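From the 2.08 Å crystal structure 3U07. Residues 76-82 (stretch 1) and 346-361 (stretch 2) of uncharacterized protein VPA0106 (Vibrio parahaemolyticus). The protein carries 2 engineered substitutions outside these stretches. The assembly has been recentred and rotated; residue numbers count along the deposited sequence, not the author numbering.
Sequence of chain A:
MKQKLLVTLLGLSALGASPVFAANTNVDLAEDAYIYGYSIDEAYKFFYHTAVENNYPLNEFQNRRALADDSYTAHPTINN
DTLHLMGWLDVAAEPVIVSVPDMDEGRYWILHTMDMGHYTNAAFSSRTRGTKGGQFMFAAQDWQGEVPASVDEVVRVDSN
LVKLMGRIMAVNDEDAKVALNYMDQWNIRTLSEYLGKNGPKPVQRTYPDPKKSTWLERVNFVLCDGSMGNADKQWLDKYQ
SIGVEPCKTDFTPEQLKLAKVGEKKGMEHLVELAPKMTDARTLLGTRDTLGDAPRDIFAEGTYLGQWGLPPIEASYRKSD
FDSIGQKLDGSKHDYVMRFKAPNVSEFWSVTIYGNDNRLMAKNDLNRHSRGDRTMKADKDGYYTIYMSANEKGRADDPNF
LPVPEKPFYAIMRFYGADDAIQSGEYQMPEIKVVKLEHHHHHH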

# COMPACT_ATOMS: atom_id res chain seq x y z
N PRO A 76 6.57 -11.27 -3.08
CA PRO A 76 5.46 -11.19 -4.03
C PRO A 76 4.08 -11.17 -3.38
O PRO A 76 3.74 -10.24 -2.66
CB PRO A 76 5.68 -12.41 -4.92
CG PRO A 76 7.17 -12.50 -4.97
CD PRO A 76 7.55 -12.29 -3.52
N THR A 77 3.29 -12.21 -3.65
CA THR A 77 1.93 -12.33 -3.12
C THR A 77 1.08 -11.15 -3.59
O THR A 77 0.51 -10.41 -2.77
CB THR A 77 1.92 -12.37 -1.57
OG1 THR A 77 2.89 -13.31 -1.11
CG2 THR A 77 0.55 -12.79 -1.06
N ILE A 78 1.00 -10.96 -4.91
CA ILE A 78 0.25 -9.86 -5.49
C ILE A 78 -1.18 -10.23 -5.90
O ILE A 78 -1.47 -11.38 -6.25
CB ILE A 78 0.98 -9.28 -6.73
CG1 ILE A 78 0.35 -7.94 -7.13
CG2 ILE A 78 0.92 -10.28 -7.88
CD1 ILE A 78 0.98 -7.29 -8.35
N ASN A 79 -2.05 -9.23 -5.87
CA ASN A 79 -3.47 -9.36 -6.20
C ASN A 79 -3.81 -10.05 -7.51
O ASN A 79 -3.18 -9.81 -8.54
CB ASN A 79 -4.12 -7.97 -6.25
CG ASN A 79 -4.16 -7.30 -4.89
OD1 ASN A 79 -3.28 -7.49 -4.06
ND2 ASN A 79 -5.18 -6.47 -4.68
N ASN A 80 -4.82 -10.91 -7.46
CA ASN A 80 -5.32 -11.61 -8.64
C ASN A 80 -6.68 -10.94 -8.84
O ASN A 80 -7.49 -11.35 -9.68
CB ASN A 80 -5.50 -13.11 -8.36
CG ASN A 80 -5.89 -13.89 -9.60
OD1 ASN A 80 -5.33 -13.69 -10.68
ND2 ASN A 80 -6.84 -14.81 -9.45
N ASP A 81 -6.89 -9.87 -8.06
CA ASP A 81 -8.14 -9.11 -8.09
C ASP A 81 -8.15 -7.88 -8.99
O ASP A 81 -9.18 -7.55 -9.57
CB ASP A 81 -8.51 -8.64 -6.67
CG ASP A 81 -8.45 -9.74 -5.63
OD1 ASP A 81 -8.70 -10.92 -5.98
OD2 ASP A 81 -8.17 -9.43 -4.45
N THR A 82 -7.02 -7.20 -9.11
CA THR A 82 -6.98 -5.96 -9.88
C THR A 82 -5.80 -5.72 -10.81
O THR A 82 -4.74 -6.32 -10.66
CB THR A 82 -7.07 -4.75 -8.92
OG1 THR A 82 -6.05 -4.86 -7.92
CG2 THR A 82 -8.43 -4.70 -8.23
N GLU A 346 -17.64 -3.83 -0.16
CA GLU A 346 -17.36 -4.01 -1.58
C GLU A 346 -17.29 -5.46 -2.02
O GLU A 346 -18.18 -5.95 -2.71
CB GLU A 346 -16.06 -3.28 -1.94
CG GLU A 346 -16.04 -1.84 -1.47
CD GLU A 346 -17.32 -1.10 -1.80
OE1 GLU A 346 -17.64 -0.96 -3.01
OE2 GLU A 346 -18.02 -0.67 -0.86
N PHE A 347 -16.22 -6.16 -1.64
CA PHE A 347 -16.09 -7.57 -2.02
C PHE A 347 -14.92 -8.22 -1.31
O PHE A 347 -14.14 -7.54 -0.63
CB PHE A 347 -15.91 -7.70 -3.54
CG PHE A 347 -14.54 -7.30 -4.04
CD1 PHE A 347 -13.55 -8.27 -4.25
CD2 PHE A 347 -14.25 -5.97 -4.34
CE1 PHE A 347 -12.30 -7.91 -4.77
CE2 PHE A 347 -12.99 -5.60 -4.85
CZ PHE A 347 -12.02 -6.58 -5.07
N TRP A 348 -14.81 -9.54 -1.43
CA TRP A 348 -13.71 -10.26 -0.81
C TRP A 348 -13.23 -11.38 -1.71
O TRP A 348 -13.88 -11.72 -2.70
CB TRP A 348 -14.13 -10.81 0.56
CG TRP A 348 -15.35 -11.67 0.53
CD1 TRP A 348 -16.63 -11.28 0.78
CD2 TRP A 348 -15.41 -13.07 0.24
NE1 TRP A 348 -17.49 -12.35 0.66
CE2 TRP A 348 -16.76 -13.46 0.33
CE3 TRP A 348 -14.45 -14.04 -0.09
CZ2 TRP A 348 -17.18 -14.77 0.10
CZ3 TRP A 348 -14.86 -15.35 -0.32
CH2 TRP A 348 -16.22 -15.70 -0.22
N SER A 349 -12.08 -11.95 -1.37
CA SER A 349 -11.50 -13.02 -2.17
C SER A 349 -10.46 -13.80 -1.38
O SER A 349 -9.96 -13.33 -0.36
CB SER A 349 -10.83 -12.42 -3.41
OG SER A 349 -9.77 -11.55 -3.03
N VAL A 350 -10.14 -15.00 -1.84
CA VAL A 350 -9.11 -15.81 -1.21
C VAL A 350 -8.28 -16.30 -2.39
O VAL A 350 -8.82 -16.82 -3.36
CB VAL A 350 -9.70 -17.00 -0.38
CG1 VAL A 350 -11.17 -16.76 -0.11
CG2 VAL A 350 -9.47 -18.32 -1.07
N THR A 351 -6.98 -16.09 -2.32
CA THR A 351 -6.08 -16.47 -3.41
C THR A 351 -5.03 -17.46 -2.95
O THR A 351 -4.56 -17.40 -1.81
CB THR A 351 -5.39 -15.21 -4.00
OG1 THR A 351 -6.38 -14.24 -4.34
CG2 THR A 351 -4.58 -15.56 -5.24
N ILE A 352 -4.64 -18.37 -3.84
CA ILE A 352 -3.64 -19.38 -3.52
C ILE A 352 -2.26 -19.05 -4.06
O ILE A 352 -2.11 -18.69 -5.23
CB ILE A 352 -4.07 -20.76 -4.07
CG1 ILE A 352 -5.42 -21.15 -3.47
CG2 ILE A 352 -3.00 -21.81 -3.76
CD1 ILE A 352 -5.46 -21.12 -1.95
N TYR A 353 -1.25 -19.20 -3.21
CA TYR A 353 0.14 -18.93 -3.59
C TYR A 353 1.03 -20.08 -3.14
O TYR A 353 0.76 -20.73 -2.12
CB TYR A 353 0.63 -17.64 -2.92
CG TYR A 353 -0.16 -16.40 -3.26
CD1 TYR A 353 0.22 -15.57 -4.32
CD2 TYR A 353 -1.28 -16.05 -2.51
CE1 TYR A 353 -0.50 -14.42 -4.63
CE2 TYR A 353 -2.01 -14.90 -2.81
CZ TYR A 353 -1.62 -14.09 -3.87
OH TYR A 353 -2.34 -12.96 -4.15
N GLY A 354 2.09 -20.35 -3.89
CA GLY A 354 3.01 -21.40 -3.52
C GLY A 354 3.99 -20.84 -2.51
O GLY A 354 4.43 -19.70 -2.64
N ASN A 355 4.34 -21.61 -1.48
CA ASN A 355 5.28 -21.13 -0.48
C ASN A 355 6.69 -20.92 -1.03
O ASN A 355 7.45 -20.09 -0.53
CB ASN A 355 5.36 -22.10 0.70
CG ASN A 355 4.16 -22.02 1.61
OD1 ASN A 355 3.09 -22.54 1.30
ND2 ASN A 355 4.31 -21.34 2.74
N ASP A 356 7.02 -21.68 -2.07
CA ASP A 356 8.35 -21.63 -2.67
C ASP A 356 8.72 -20.34 -3.39
O ASP A 356 9.80 -19.79 -3.15
CB ASP A 356 8.53 -22.82 -3.63
CG ASP A 356 7.45 -22.89 -4.69
OD1 ASP A 356 7.52 -23.80 -5.55
OD2 ASP A 356 6.54 -22.04 -4.68
N ASN A 357 7.85 -19.85 -4.27
CA ASN A 357 8.13 -18.63 -5.02
C ASN A 357 7.21 -17.47 -4.64
O ASN A 357 7.35 -16.37 -5.17
CB ASN A 357 8.00 -18.90 -6.52
CG ASN A 357 6.63 -19.40 -6.90
OD1 ASN A 357 5.66 -19.22 -6.16
ND2 ASN A 357 6.53 -20.03 -8.06
N ARG A 358 6.27 -17.73 -3.74
CA ARG A 358 5.34 -16.70 -3.31
C ARG A 358 4.55 -16.12 -4.48
O ARG A 358 4.12 -14.97 -4.44
CB ARG A 358 6.09 -15.59 -2.59
CG ARG A 358 6.55 -15.98 -1.20
CD ARG A 358 7.58 -15.00 -0.70
NE ARG A 358 7.70 -15.01 0.75
CZ ARG A 358 8.28 -14.04 1.44
NH1 ARG A 358 8.80 -12.99 0.81
NH2 ARG A 358 8.34 -14.10 2.77
N LEU A 359 4.36 -16.93 -5.52
CA LEU A 359 3.61 -16.51 -6.69
C LEU A 359 2.42 -17.44 -6.84
O LEU A 359 2.37 -18.49 -6.19
CB LEU A 359 4.46 -16.64 -7.96
CG LEU A 359 5.85 -15.99 -8.05
CD1 LEU A 359 6.39 -16.23 -9.44
CD2 LEU A 359 5.77 -14.50 -7.75
N MSE A 360 1.46 -17.06 -7.68
CA MSE A 360 0.31 -17.92 -7.91
C MSE A 360 0.85 -19.19 -8.55
O MSE A 360 1.93 -19.18 -9.15
CB MSE A 360 -0.69 -17.23 -8.84
CG MSE A 360 -1.78 -16.50 -8.09
SE MSE A 360 -2.74 -15.22 -9.17
CE MSE A 360 -1.92 -13.61 -8.48
N ALA A 361 0.11 -20.29 -8.43
CA ALA A 361 0.56 -21.55 -8.98
C ALA A 361 -0.21 -22.00 -10.21
O ALA A 361 -1.43 -21.87 -10.29
CB ALA A 361 0.49 -22.64 -7.90

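Which residues fix the irregular segment 76-82 against the strand and the turn that follows it? Pro76, Thr77 and Met360 cover the most surface, and Pro76 leads with 72 Å², largely by close contact with Arg358 and Leu359. Its nearest approach is to a carbonyl oxygen, Pro76 CB to Arg358 O at 3.0 Å, although the proline is poorly ordered. Pro76 CB also lies 3.5 Å from Leu359 CD2, an apolar contact made although the CA-to-CB bond of Leu359 points away; the end of the leucine side chain comes nearer. Pro76 CD approaches Arg358 CB at 3.7 Å, so aliphatic carbons of the arginine lie beside the proline ring.

How does Thr77, with 63 Å² covered, tie the segment down? Its backbone does part of the work: Thr77 N donates a hydrogen bond to Arg358 O at 3.0 Å, where the two stretches come close, with Thr77 CA 5.5 Å from Arg358 CA. The turn that presents this carbonyl is itself braced: Gly354 N bonds to Leu359 O at 3.0 Å, and Leu359 N to Asn357 OD1 at 2.7 Å. The threonine side chain meets Tyr353, near the end of the strand, whose CA-to-CB bond points toward the other stretch, with chi1 of -59° (m). The tyrosine side chain is used in two ways. One face of its ring receives a methyl group: Thr77 CG2 sits 3.8 Å from the centroid of the Tyr353 ring, 13° off the ring normal, a CH-pi contact. Its hydroxyl gives a hydrogen bond to a backbone carbonyl, Tyr353 OH to Ile78 O at 2.8 Å, and this oxygen lies at the ring edge, near its plane. Tyrosine suits the place because it combines a flat apolar surface with a polar tip long enough to reach the neighbouring main chain.

What fills the space beside the tyrosine? Met360, a selenomethionine, covers 62 Å² and points its CA-to-CB bond toward the segment. Its long, flexible side chain runs along residues 78-80, with Met360 CE 3.2 Å from Ile78 O and Met360 SE 3.4 Å from Asn80 OD1. Ile78 O is thus approached by both the Tyr353 hydroxyl and this methyl group. The apolar contact between Ile78 CG2 and Met360 CE is looser, at 4.4 Å, and the CA-to-CB bond of Ile78 points away from the other stretch.

How does the strand meet Asp81 and Asn80? Phe347, Ser349, Thr351 and Tyr353 all direct their CA-to-CB bonds toward the segment, while the intervening Trp348 and Val350 point away, the alternation expected of an extended strand. Asp81 is buried and answers this face with a carboxylate: Ser349 OG and Asp81 OD2 are hydrogen-bonded at 3.0 Å, with the serine proton not settled between acceptors. Two residues before Ser349, Phe347 CE1 lies 4.3 Å from Asp81 CB, which sits at the ring edge; two residues after it, Thr351 CG2 rests 4.1 Å from Asn80 CB. Together the two stretches bury 574 Å², both sides summed.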